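PDB 6VNA: pyridoxamine 5'-phosphate oxidase-related, FMN-binding protein from Paracoccus denitrificans, which probably degrades heme of the c type as a noncanonical heme oxygenase built on the split-barrel fold of the FMN-binding pyridoxamine 5'-phosphate oxidase family. Local coordinates for residues A[23-28]-A[79-84]; A[55-60]-A[110-115]; A[14-19]-A[138-143]. One frame throughout, in Å; residues are numbered along the deposited sequence.

Contact 1: A[23-28]-A[79-84]; sequences AARHAS and AAEAAK
Glu81 reaches across to the backbone of Arg25 and His26, where helix 11-23 gives way to strand 26-32 of the antiparallel split-barrel sheet. Its carboxylate comes from the loop after strand 73-79, the neighbour of strand 26-32 in that sheet. CG stands anti to the carbonyl carbon (chi1 -74°), and the chain runs on extended to bring the acid to two successive amides. Glu81 OE2 accepts from Arg25 N at 3.0 Å through its syn lone pair, an almost straight bond with 174° at the hydrogen. The second, Glu81 OE2 to His26 N at 3.4 Å, is weak. Glu81 and His26 side chains cross at about a right angle, with carboxylate and imidazole planes 61° apart, and Glu81 OE1 lies near the ring plane, at its edge. The guanidinium of Arg25 leads away from Glu81, as the 6.5 Å from Arg25 NH1 to Glu81 OE2 confirms, and Arg25 NE bonds to the carbonyl of Arg115 instead. Beyond the segments His26 packs on Asp116 and Lys118 of its own chain and on Ala87 of the second subunit, which places this surface contact beside the dimer interface. The closest approach to the ring is from His26 CD2 to Glu81 OE1, 3.1 Å.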
loop_
_atom_site.group_PDB
_atom_site.type_symbol
_atom_site.label_atom_id
_atom_site.label_comp_id
_atom_site.label_asym_id
_atom_site.label_seq_id
_atom_site.Cartn_x
_atom_site.Cartn_y
_atom_site.Cartn_z
ATOM N N ALA A 23 4.937 -11.260 -11.340
ATOM C CA ALA A 23 4.750 -12.215 -10.217
ATOM C C ALA A 23 3.616 -11.783 -9.272
ATOM O O ALA A 23 3.145 -12.635 -8.516
ATOM C CB ALA A 23 6.055 -12.369 -9.476
ATOM N N ALA A 24 3.181 -10.517 -9.324
ATOM C CA ALA A 24 2.216 -9.887 -8.385
ATOM C C ALA A 24 0.845 -10.571 -8.433
ATOM O O ALA A 24 0.270 -10.678 -9.508
ATOM C CB ALA A 24 2.091 -8.415 -8.706
ATOM N N ARG A 25 0.332 -11.004 -7.284
ATOM C CA ARG A 25 -1.071 -11.481 -7.114
ATOM C C ARG A 25 -1.840 -10.545 -6.153
ATOM O O ARG A 25 -3.058 -10.495 -6.238
ATOM C CB ARG A 25 -1.040 -12.948 -6.656
ATOM C CG ARG A 25 -0.370 -13.898 -7.643
ATOM C CD ARG A 25 -1.075 -13.919 -8.997
ATOM N NE ARG A 25 -0.505 -14.808 -10.008
ATOM C CZ ARG A 25 0.473 -14.494 -10.849
ATOM N NH1 ARG A 25 1.049 -13.304 -10.807
ATOM N NH2 ARG A 25 0.890 -15.389 -11.731
ATOM N N HIS A 26 -1.153 -9.816 -5.274
ATOM C CA HIS A 26 -1.749 -8.891 -4.281
ATOM C C HIS A 26 -0.898 -7.641 -4.204
ATOM O O HIS A 26 0.239 -7.695 -4.689
ATOM C CB HIS A 26 -1.865 -9.547 -2.900
ATOM C CG HIS A 26 -2.604 -10.833 -2.946
ATOM N ND1 HIS A 26 -3.973 -10.880 -3.091
ATOM C CD2 HIS A 26 -2.172 -12.118 -2.895
ATOM C CE1 HIS A 26 -4.363 -12.142 -3.132
ATOM N NE2 HIS A 26 -3.275 -12.923 -3.005
ATOM N N ALA A 27 -1.433 -6.578 -3.586
ATOM C CA ALA A 27 -0.692 -5.329 -3.351
ATOM C C ALA A 27 -1.292 -4.544 -2.184
ATOM O O ALA A 27 -2.439 -4.850 -1.756
ATOM C CB ALA A 27 -0.713 -4.495 -4.604
ATOM N N SER A 28 -0.547 -3.541 -1.724
ATOM C CA SER A 28 -1.082 -2.445 -0.892
ATOM C C SER A 28 -1.539 -1.326 -1.833
ATOM O O SER A 28 -0.698 -0.835 -2.604
ATOM C CB SER A 28 -0.059 -1.952 0.090
ATOM O OG SER A 28 0.354 -2.988 0.938
ATOM N N ALA A 79 5.340 -6.073 -3.468
ATOM C CA ALA A 79 6.482 -6.777 -2.857
ATOM C C ALA A 79 6.486 -8.200 -3.407
ATOM O O ALA A 79 5.476 -8.625 -3.989
ATOM C CB ALA A 79 6.389 -6.731 -1.349
ATOM N N ALA A 80 7.638 -8.857 -3.301
ATOM C CA ALA A 80 7.835 -10.287 -3.609
ATOM C C ALA A 80 7.137 -11.107 -2.516
ATOM O O ALA A 80 7.609 -11.079 -1.361
ATOM C CB ALA A 80 9.315 -10.550 -3.683
ATOM N N GLU A 81 6.041 -11.785 -2.856
ATOM C CA GLU A 81 5.170 -12.469 -1.864
ATOM C C GLU A 81 5.941 -13.673 -1.282
ATOM O O GLU A 81 5.786 -13.945 -0.071
ATOM C CB GLU A 81 3.803 -12.785 -2.495
ATOM C CG GLU A 81 2.901 -11.537 -2.670
ATOM C CD GLU A 81 1.864 -11.547 -3.808
ATOM O OE1 GLU A 81 0.821 -12.251 -3.678
ATOM O OE2 GLU A 81 2.075 -10.829 -4.831
ATOM N N ALA A 82 6.815 -14.301 -2.078
ATOM C CA ALA A 82 7.561 -15.532 -1.725
ATOM C C ALA A 82 8.846 -15.215 -0.938
ATOM O O ALA A 82 9.423 -16.138 -0.366
ATOM C CB ALA A 82 7.833 -16.333 -2.979
ATOM N N ALA A 83 9.304 -13.967 -0.884
ATOM C CA ALA A 83 10.561 -13.609 -0.179
ATOM C C ALA A 83 10.534 -14.193 1.236
ATOM O O ALA A 83 9.449 -14.250 1.820
ATOM C CB ALA A 83 10.769 -12.122 -0.135
ATOM N N LYS A 84 11.693 -14.620 1.751
ATOM C CA LYS A 84 11.846 -15.152 3.133
ATOM C C LYS A 84 12.773 -14.210 3.915
ATOM O O LYS A 84 13.413 -13.352 3.295
ATOM C CB LYS A 84 12.300 -16.617 3.057
ATOM C CG LYS A 84 11.244 -17.598 2.530
ATOM C CD LYS A 84 10.057 -17.798 3.493
ATOM C CE LYS A 84 9.009 -18.820 3.080
ATOM N NZ LYS A 84 9.583 -20.170 2.847
#

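Contact 2: A[55-60]-A[110-115]; sequences LALLAG and ARWLER
Trp112 of helix 108-115 lays its indole against Leu55 and Leu57 of strand 54-59, a helix-on-sheet contact on the antiparallel split barrel. The short axes run 11.7 Å apart and nearly perpendicular, at 91°. Along the helix, Trp112 is the residue that carries the contact: with CG anti to the backbone N (chi1 -168°), the indole extends from the helix to the strand. Its six-membered ring meets Leu55, whose CD2 is 3.8 Å from Trp112 CZ3, and Leu57, whose CB is 3.8 Å from Trp112 CZ2. Leu57 CD2 sits over one face on the pyrrole side, 4.0 Å from Trp112 NE1 and offset toward the rim. Phe130 of strand 128-135 adds an edge-to-face ring contact. Were the indole of Trp112 cut back to an alanine, Leu55 and Leu57 would probably face a gap and Phe130 would lose its edge-to-face partner. Three residues on, Arg115 turns to a different neighbour, forming a salt bridge with Glu22 of helix 11-23. Back at the strand, the carbonyl oxygen Leu55 O lies in the indole plane at the ring edge, 3.3 Å from Trp112 CZ3.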
loop_
_atom_site.group_PDB
_atom_site.type_symbol
_atom_site.label_atom_id
_atom_site.label_comp_id
_atom_site.label_asym_id
_atom_site.label_seq_id
_atom_site.Cartn_x
_atom_site.Cartn_y
_atom_site.Cartn_z
ATOM N N LEU A 55 -3.525 -4.144 -12.772
ATOM C CA LEU A 55 -4.981 -4.371 -12.896
ATOM C C LEU A 55 -5.471 -4.839 -11.538
ATOM O O LEU A 55 -4.987 -5.872 -11.094
ATOM C CB LEU A 55 -5.219 -5.439 -13.964
ATOM C CG LEU A 55 -6.669 -5.854 -14.203
ATOM C CD1 LEU A 55 -7.463 -4.718 -14.836
ATOM C CD2 LEU A 55 -6.717 -7.103 -15.081
ATOM N N ALA A 56 -6.367 -4.079 -10.919
ATOM C CA ALA A 56 -6.866 -4.313 -9.549
ATOM C C ALA A 56 -8.262 -4.911 -9.679
ATOM O O ALA A 56 -8.922 -4.641 -10.689
ATOM C CB ALA A 56 -6.844 -3.005 -8.788
ATOM N N LEU A 57 -8.676 -5.737 -8.730
ATOM C CA LEU A 57 -10.065 -6.251 -8.649
ATOM C C LEU A 57 -10.632 -5.806 -7.291
ATOM O O LEU A 57 -10.172 -6.325 -6.248
ATOM C CB LEU A 57 -10.024 -7.770 -8.824
ATOM C CG LEU A 57 -11.361 -8.510 -8.762
ATOM C CD1 LEU A 57 -12.325 -8.010 -9.814
ATOM C CD2 LEU A 57 -11.158 -10.009 -8.929
ATOM N N LEU A 58 -11.556 -4.840 -7.297
ATOM C CA LEU A 58 -12.105 -4.218 -6.063
ATOM C C LEU A 58 -13.594 -4.528 -5.959
ATOM O O LEU A 58 -14.244 -4.609 -7.005
ATOM C CB LEU A 58 -11.869 -2.706 -6.108
ATOM C CG LEU A 58 -10.430 -2.258 -6.364
ATOM C CD1 LEU A 58 -10.304 -0.757 -6.258
ATOM C CD2 LEU A 58 -9.460 -2.912 -5.406
ATOM N N ALA A 59 -14.081 -4.721 -4.730
ATOM C CA ALA A 59 -15.513 -4.649 -4.346
ATOM C C ALA A 59 -15.997 -3.224 -4.641
ATOM O O ALA A 59 -15.457 -2.266 -4.044
ATOM C CB ALA A 59 -15.692 -5.016 -2.897
ATOM N N GLY A 60 -16.953 -3.092 -5.560
ATOM C CA GLY A 60 -17.378 -1.811 -6.160
ATOM C C GLY A 60 -17.809 -0.748 -5.156
ATOM O O GLY A 60 -17.771 0.422 -5.551
ATOM N N ALA A 110 -10.410 -14.888 -16.609
ATOM C CA ALA A 110 -9.879 -16.198 -17.079
ATOM C C ALA A 110 -8.357 -16.213 -16.941
ATOM O O ALA A 110 -7.839 -17.112 -16.264
ATOM C CB ALA A 110 -10.284 -16.481 -18.514
ATOM N N ARG A 111 -7.668 -15.267 -17.589
ATOM C CA ARG A 111 -6.256 -14.938 -17.272
ATOM C C ARG A 111 -6.142 -14.884 -15.740
ATOM O O ARG A 111 -5.269 -15.563 -15.151
ATOM C CB ARG A 111 -5.872 -13.605 -17.920
ATOM C CG ARG A 111 -4.384 -13.285 -17.908
ATOM C CD ARG A 111 -4.104 -11.887 -18.445
ATOM N NE ARG A 111 -2.687 -11.584 -18.657
ATOM C CZ ARG A 111 -1.793 -11.296 -17.707
ATOM N NH1 ARG A 111 -2.150 -11.270 -16.435
ATOM N NH2 ARG A 111 -0.537 -11.032 -18.031
ATOM N N TRP A 112 -7.048 -14.137 -15.117
ATOM C CA TRP A 112 -7.003 -13.804 -13.679
ATOM C C TRP A 112 -7.073 -15.096 -12.859
ATOM O O TRP A 112 -6.290 -15.225 -11.884
ATOM C CB TRP A 112 -8.109 -12.799 -13.315
ATOM C CG TRP A 112 -7.911 -12.239 -11.943
ATOM C CD1 TRP A 112 -8.149 -12.886 -10.766
ATOM C CD2 TRP A 112 -7.345 -10.961 -11.592
ATOM N NE1 TRP A 112 -7.798 -12.089 -9.709
ATOM C CE2 TRP A 112 -7.315 -10.896 -10.184
ATOM C CE3 TRP A 112 -6.885 -9.859 -12.319
ATOM C CZ2 TRP A 112 -6.836 -9.779 -9.495
ATOM C CZ3 TRP A 112 -6.424 -8.752 -11.641
ATOM C CH2 TRP A 112 -6.385 -8.722 -10.246
ATOM N N LEU A 113 -7.953 -16.028 -13.233
ATOM C CA LEU A 113 -8.151 -17.284 -12.454
ATOM C C LEU A 113 -6.960 -18.231 -12.675
ATOM O O LEU A 113 -6.460 -18.807 -11.676
ATOM C CB LEU A 113 -9.483 -17.938 -12.829
ATOM C CG LEU A 113 -10.090 -18.817 -11.734
ATOM C CD1 LEU A 113 -10.457 -17.985 -10.511
ATOM C CD2 LEU A 113 -11.308 -19.574 -12.248
ATOM N N GLU A 114 -6.482 -18.366 -13.915
ATOM C CA GLU A 114 -5.278 -19.180 -14.214
ATOM C C GLU A 114 -4.171 -18.745 -13.250
ATOM O O GLU A 114 -3.458 -19.635 -12.729
ATOM C CB GLU A 114 -4.884 -19.058 -15.687
ATOM C CG GLU A 114 -5.867 -19.756 -16.620
ATOM C CD GLU A 114 -5.516 -19.657 -18.096
ATOM O OE1 GLU A 114 -4.359 -20.005 -18.451
ATOM O OE2 GLU A 114 -6.390 -19.217 -18.885
ATOM N N ARG A 115 -4.081 -17.440 -12.959
ATOM C CA ARG A 115 -2.969 -16.846 -12.164
ATOM C C ARG A 115 -3.333 -16.807 -10.671
ATOM O O ARG A 115 -2.414 -16.860 -9.834
ATOM C CB ARG A 115 -2.599 -15.490 -12.767
ATOM C CG ARG A 115 -2.035 -15.600 -14.178
ATOM C CD ARG A 115 -2.038 -14.300 -14.954
ATOM N NE ARG A 115 -1.133 -13.313 -14.375
ATOM C CZ ARG A 115 0.146 -13.152 -14.690
ATOM N NH1 ARG A 115 0.720 -13.927 -15.591
ATOM N NH2 ARG A 115 0.852 -12.211 -14.088
#

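Contact 3: A[14-19]-A[138-143]; sequences RALARQ and GLLNAG
Leu16 and Leu140 meet through aliphatic carbon alone, Leu16 CB lying 4.1 Å from Leu140 CD2. A second apolar contact continues along the strand's exit, where Leu16 CD2 comes within 4.2 Å of Ala142 CB. The division of labour within Leu16 is therefore plain: the base of its side chain takes the leucine and one terminal methyl takes the alanine. Leu140 CD2 also approaches the helix backbone, 4.3 Å from Ala17 N, and the small side chain of Ala17 is consistent with the close approach there, Ala17 CA and Leu140 CA being 6.7 Å apart. Both leucines hold CG opposite their own backbone N (chi1 -173° in Leu16 and 179° in Leu140), and in both CB is directed at the other segment, which projects the branches into the interface from the two sides.

The next shell sets the course of the chain after the strand. Asn141, whose CB is directed away from the helix, accepts from Gly143 N through its OD1 at 3.0 Å. That bond closes an Asx turn, with the donor in the carbonyl plane and 160° at the oxygen, and Ala142 sits inside the turn. At the helix, Arg14 bridges to Asp11 within its own helix and to Asp154, the latter tying helix 11-23 to helix 152-156.

Outward again, Ala13 and Leu20 of the same helix touch Leu140, while Leu150 of strand 148-151 touches both Ala17 and Leu140. Helix 11-23 thus packs on strands 137-141 and 148-151 of the antiparallel split-barrel sheet, with strand 92-101 pairing on the other side of strand 137-141.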
loop_
_atom_site.group_PDB
_atom_site.type_symbol
_atom_site.label_atom_id
_atom_site.label_comp_id
_atom_site.label_asym_id
_atom_site.label_seq_id
_atom_site.Cartn_x
_atom_site.Cartn_y
_atom_site.Cartn_z
ATOM N N ARG A 14 15.237 -2.157 -14.311
ATOM C CA ARG A 14 14.005 -2.189 -15.140
ATOM C C ARG A 14 13.409 -3.591 -15.087
ATOM O O ARG A 14 12.182 -3.712 -14.879
ATOM C CB ARG A 14 14.292 -1.728 -16.578
ATOM C CG ARG A 14 14.671 -0.251 -16.700
ATOM C CD ARG A 14 14.832 0.305 -18.116
ATOM N NE ARG A 14 15.257 1.693 -17.960
ATOM C CZ ARG A 14 16.494 2.177 -18.104
ATOM N NH1 ARG A 14 17.489 1.409 -18.516
ATOM N NH2 ARG A 14 16.724 3.455 -17.853
ATOM N N ALA A 15 14.243 -4.620 -15.255
ATOM C CA ALA A 15 13.813 -6.043 -15.346
ATOM C C ALA A 15 13.288 -6.525 -13.974
ATOM O O ALA A 15 12.249 -7.243 -13.912
ATOM C CB ALA A 15 14.971 -6.874 -15.845
ATOM N N LEU A 16 13.944 -6.126 -12.879
ATOM C CA LEU A 16 13.434 -6.475 -11.531
ATOM C C LEU A 16 12.005 -5.929 -11.376
ATOM O O LEU A 16 11.106 -6.725 -10.988
ATOM C CB LEU A 16 14.373 -5.929 -10.455
ATOM C CG LEU A 16 13.996 -6.406 -9.059
ATOM C CD1 LEU A 16 13.748 -7.915 -9.058
ATOM C CD2 LEU A 16 15.050 -6.002 -8.037
ATOM N N ALA A 17 11.788 -4.650 -11.731
ATOM C CA ALA A 17 10.475 -3.951 -11.658
ATOM C C ALA A 17 9.434 -4.708 -12.473
ATOM O O ALA A 17 8.315 -4.891 -11.972
ATOM C CB ALA A 17 10.587 -2.534 -12.155
ATOM N N ARG A 18 9.783 -5.096 -13.698
ATOM C CA ARG A 18 8.868 -5.835 -14.606
ATOM C C ARG A 18 8.595 -7.233 -14.050
ATOM O O ARG A 18 7.444 -7.726 -14.235
ATOM C CB ARG A 18 9.473 -5.926 -16.007
ATOM C CG ARG A 18 9.675 -4.573 -16.670
ATOM C CD ARG A 18 9.857 -4.696 -18.170
ATOM N NE ARG A 18 10.119 -3.385 -18.758
ATOM C CZ ARG A 18 11.321 -2.862 -18.982
ATOM N NH1 ARG A 18 12.421 -3.534 -18.677
ATOM N NH2 ARG A 18 11.414 -1.657 -19.519
ATOM N N GLN A 19 9.609 -7.858 -13.424
ATOM C CA GLN A 19 9.513 -9.246 -12.891
ATOM C C GLN A 19 8.576 -9.244 -11.674
ATOM O O GLN A 19 7.754 -10.201 -11.561
ATOM C CB GLN A 19 10.899 -9.819 -12.548
ATOM C CG GLN A 19 11.693 -10.295 -13.762
ATOM C CD GLN A 19 13.171 -10.546 -13.524
ATOM O OE1 GLN A 19 13.835 -9.901 -12.722
ATOM N NE2 GLN A 19 13.719 -11.499 -14.256
ATOM N N GLY A 138 7.491 5.570 -10.602
ATOM C CA GLY A 138 7.810 4.373 -9.803
ATOM C C GLY A 138 9.032 4.561 -8.925
ATOM O O GLY A 138 9.974 5.264 -9.331
ATOM N N LEU A 139 9.044 3.916 -7.765
ATOM C CA LEU A 139 10.243 3.817 -6.892
ATOM C C LEU A 139 10.593 2.330 -6.704
ATOM O O LEU A 139 9.742 1.570 -6.203
ATOM C CB LEU A 139 9.909 4.517 -5.572
ATOM C CG LEU A 139 11.049 5.268 -4.891
ATOM C CD1 LEU A 139 11.869 6.071 -5.892
ATOM C CD2 LEU A 139 10.509 6.178 -3.800
ATOM N N LEU A 140 11.764 1.891 -7.156
ATOM C CA LEU A 140 12.199 0.480 -6.964
ATOM C C LEU A 140 13.124 0.430 -5.760
ATOM O O LEU A 140 14.146 1.138 -5.765
ATOM C CB LEU A 140 12.936 -0.087 -8.184
ATOM C CG LEU A 140 13.426 -1.534 -8.030
ATOM C CD1 LEU A 140 12.272 -2.503 -7.748
ATOM C CD2 LEU A 140 14.175 -1.988 -9.274
ATOM N N ASN A 141 12.818 -0.442 -4.811
ATOM C CA ASN A 141 13.747 -0.739 -3.698
ATOM C C ASN A 141 14.131 -2.223 -3.803
ATOM O O ASN A 141 13.251 -3.062 -3.633
ATOM C CB ASN A 141 13.134 -0.300 -2.378
ATOM C CG ASN A 141 14.111 -0.502 -1.252
ATOM O OD1 ASN A 141 14.914 -1.439 -1.301
ATOM N ND2 ASN A 141 14.039 0.354 -0.244
ATOM N N ALA A 142 15.400 -2.519 -4.093
ATOM C CA ALA A 142 15.914 -3.867 -4.456
ATOM C C ALA A 142 16.110 -4.724 -3.204
ATOM O O ALA A 142 16.264 -5.954 -3.360
ATOM C CB ALA A 142 17.207 -3.760 -5.221
ATOM N N GLY A 143 16.104 -4.097 -2.026
ATOM C CA GLY A 143 16.201 -4.791 -0.729
ATOM C C GLY A 143 17.364 -4.270 0.082
ATOM O O GLY A 143 17.428 -4.596 1.273
#

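Overall arrangement
All three contacts join to one antiparallel sheet, and all lie in the pyridoxamine 5'-phosphate oxidase-like region of the chain. Along the chain, contact 3 closes the longest loop, from 14-19 to 138-143, and both others are nested inside it; contacts 1 and 2 cross, their segments alternating. The centres of contacts 1 and 3 are about 12 Å apart, with helix 11-23 followed by strand 26-32. Contacts 1 and 2, centres about 15 Å apart, meet through the Arg25-Arg115 hydrogen bond. Contacts 2 and 3, centres about 22 Å apart, lie on opposite sides of the chain's centre. Helices 11-23 and 108-115 are thereby fastened to different parts of the sheet, with Arg25, from contact 1, joining the end of helix 11-23 to Arg115 of helix 108-115.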